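4-hydroxybenzoyl-CoA thioesterase (Bacillus halodurans, PDB 5WH9) is a hotdog-fold thioesterase that probably hydrolyses the thioester bond of gentisyl-coenzyme A. Local coordinates at residues 29-32 against 33-37. Numbering follows the deposited sequence.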
loop_
_atom_site.group_PDB
_atom_site.type_symbol
_atom_site.label_atom_id
_atom_site.label_comp_id
_atom_site.label_asym_id
_atom_site.label_seq_id
_atom_site.Cartn_x
_atom_site.Cartn_y
_atom_site.Cartn_z
ATOM N N TRP B 29 -7.642 -7.352 -2.101
ATOM C CA TRP B 29 -8.211 -8.035 -3.255
ATOM C C TRP B 29 -9.678 -8.372 -3.027
ATOM O O TRP B 29 -10.465 -8.279 -3.963
ATOM C CB TRP B 29 -7.399 -9.281 -3.620
ATOM C CG TRP B 29 -6.064 -8.954 -4.204
ATOM C CD1 TRP B 29 -5.780 -7.972 -5.109
ATOM C CD2 TRP B 29 -4.823 -9.609 -3.917
ATOM N NE1 TRP B 29 -4.439 -7.977 -5.397
ATOM C CE2 TRP B 29 -3.831 -8.972 -4.676
ATOM C CE3 TRP B 29 -4.455 -10.671 -3.081
ATOM C CZ2 TRP B 29 -2.495 -9.371 -4.638
ATOM C CZ3 TRP B 29 -3.149 -11.054 -3.042
ATOM C CH2 TRP B 29 -2.180 -10.409 -3.812
ATOM N N MET B 30 -10.054 -8.741 -1.799
ATOM C CA MET B 30 -11.466 -8.960 -1.488
ATOM C C MET B 30 -12.243 -7.668 -1.601
ATOM O O MET B 30 -13.352 -7.633 -2.147
ATOM C CB MET B 30 -11.660 -9.539 -0.094
ATOM C CG MET B 30 -11.339 -11.012 -0.023
ATOM S SD MET B 30 -11.700 -11.746 1.586
ATOM C CE MET B 30 -10.766 -10.661 2.664
ATOM N N ASP B 31 -11.665 -6.589 -1.106
ATOM C CA ASP B 31 -12.331 -5.312 -1.280
ATOM C C ASP B 31 -12.566 -5.056 -2.780
ATOM O O ASP B 31 -13.650 -4.625 -3.186
ATOM C CB ASP B 31 -11.524 -4.191 -0.646
ATOM C CG ASP B 31 -12.256 -2.883 -0.666
ATOM O OD1 ASP B 31 -13.072 -2.636 0.239
ATOM O OD2 ASP B 31 -12.023 -2.096 -1.594
ATOM N N GLU B 32 -11.562 -5.338 -3.606
ATOM C CA GLU B 32 -11.713 -5.138 -5.041
ATOM C C GLU B 32 -12.755 -6.090 -5.622
ATOM O O GLU B 32 -13.569 -5.699 -6.451
ATOM C CB GLU B 32 -10.383 -5.325 -5.760
ATOM C CG GLU B 32 -9.313 -4.406 -5.231
ATOM C CD GLU B 32 -7.953 -4.612 -5.887
ATOM O OE1 GLU B 32 -7.847 -5.360 -6.890
ATOM O OE2 GLU B 32 -6.988 -4.019 -5.382
ATOM N N ALA B 33 -12.737 -7.340 -5.189
ATOM C CA ALA B 33 -13.733 -8.278 -5.678
ATOM C C ALA B 33 -15.124 -7.773 -5.326
ATOM O O ALA B 33 -16.015 -7.795 -6.172
ATOM C CB ALA B 33 -13.510 -9.655 -5.112
ATOM N N CYS B 34 -15.300 -7.313 -4.083
ATOM C CA CYS B 34 -16.595 -6.812 -3.627
ATOM C C CYS B 34 -17.143 -5.725 -4.532
ATOM O O CYS B 34 -18.308 -5.768 -4.907
ATOM C CB CYS B 34 -16.510 -6.270 -2.202
ATOM S SG CYS B 34 -18.003 -5.338 -1.703
ATOM N N HIS B 35 -16.299 -4.747 -4.866
ATOM C CA HIS B 35 -16.685 -3.640 -5.738
ATOM C C HIS B 35 -16.985 -4.124 -7.148
ATOM O O HIS B 35 -17.878 -3.617 -7.831
ATOM C CB HIS B 35 -15.551 -2.628 -5.827
ATOM C CG HIS B 35 -15.479 -1.684 -4.667
ATOM N ND1 HIS B 35 -14.799 -1.980 -3.500
ATOM C CD2 HIS B 35 -15.983 -0.439 -4.507
ATOM C CE1 HIS B 35 -14.907 -0.965 -2.663
ATOM N NE2 HIS B 35 -15.608 -0.010 -3.255
ATOM N N HIS B 36 -16.194 -5.083 -7.603
ATOM C CA HIS B 36 -16.378 -5.618 -8.939
ATOM C C HIS B 36 -17.647 -6.434 -8.978
ATOM O O HIS B 36 -18.301 -6.553 -10.006
ATOM C CB HIS B 36 -15.189 -6.487 -9.328
ATOM C CG HIS B 36 -15.428 -7.324 -10.540
ATOM N ND1 HIS B 36 -16.113 -8.517 -10.492
ATOM C CD2 HIS B 36 -15.051 -7.155 -11.830
ATOM C CE1 HIS B 36 -16.153 -9.047 -11.704
ATOM N NE2 HIS B 36 -15.516 -8.238 -12.533
ATOM N N PHE B 37 -17.983 -7.000 -7.830
ATOM C CA PHE B 37 -19.174 -7.803 -7.682
ATOM C C PHE B 37 -20.405 -6.911 -7.826
ATOM O O PHE B 37 -21.265 -7.198 -8.630
ATOM C CB PHE B 37 -19.144 -8.496 -6.322
ATOM C CG PHE B 37 -20.298 -9.421 -6.074
ATOM C CD1 PHE B 37 -20.380 -10.634 -6.725
ATOM C CD2 PHE B 37 -21.284 -9.090 -5.152
ATOM C CE1 PHE B 37 -21.444 -11.490 -6.492
ATOM C CE2 PHE B 37 -22.345 -9.943 -4.908
ATOM C CZ PHE B 37 -22.427 -11.143 -5.587
#
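Two N-H groups of His35 share the carbonyl oxygen of Asp31, one turn back along the helix. The backbone N-H of His35 makes the regular helical bond, i+4 to i, to Asp31 O with its N at 3.1 Å, and ring atom ND1 reaches the same oxygen at 2.9 Å. With CG anti to its carbonyl carbon and beside the backbone N (chi1 -81°), the imidazole lies back over the preceding turn, and its nearly straight bond (168° at the hydrogen) arrives above the carbonyl plane, from the face opposite the backbone donor. Histidine suits the place because its ring N-H lies where the oxygen can take a second donor; a leucine there would probably leave Asp31 O with the backbone donor alone and deprive Phe55 and Phe12 of the second subunit of their aromatic partner. The Asp31 carboxylate stands beside the imidazole, its plane turned 55° from the ring and OD2 3.3 Å from CE1, while OD1 forms a salt bridge with Arg108. Both residues belong to helix 25-40, the central helix of the hotdog fold, around which the antiparallel sheet curls. Small Ala33 packs its methyl against Ile76 and Thr78 of that sheet, its N bonded to Trp29 O at 2.7 Å. Cys34 N is satisfied by Met30 O (2.8 Å), and His36 N by Glu32 O (2.9 Å). Glu32 is extended beyond CG; its OE1 is hydrogen-bonded to Tyr6 OH and its OE2 forms a salt bridge with Lys28.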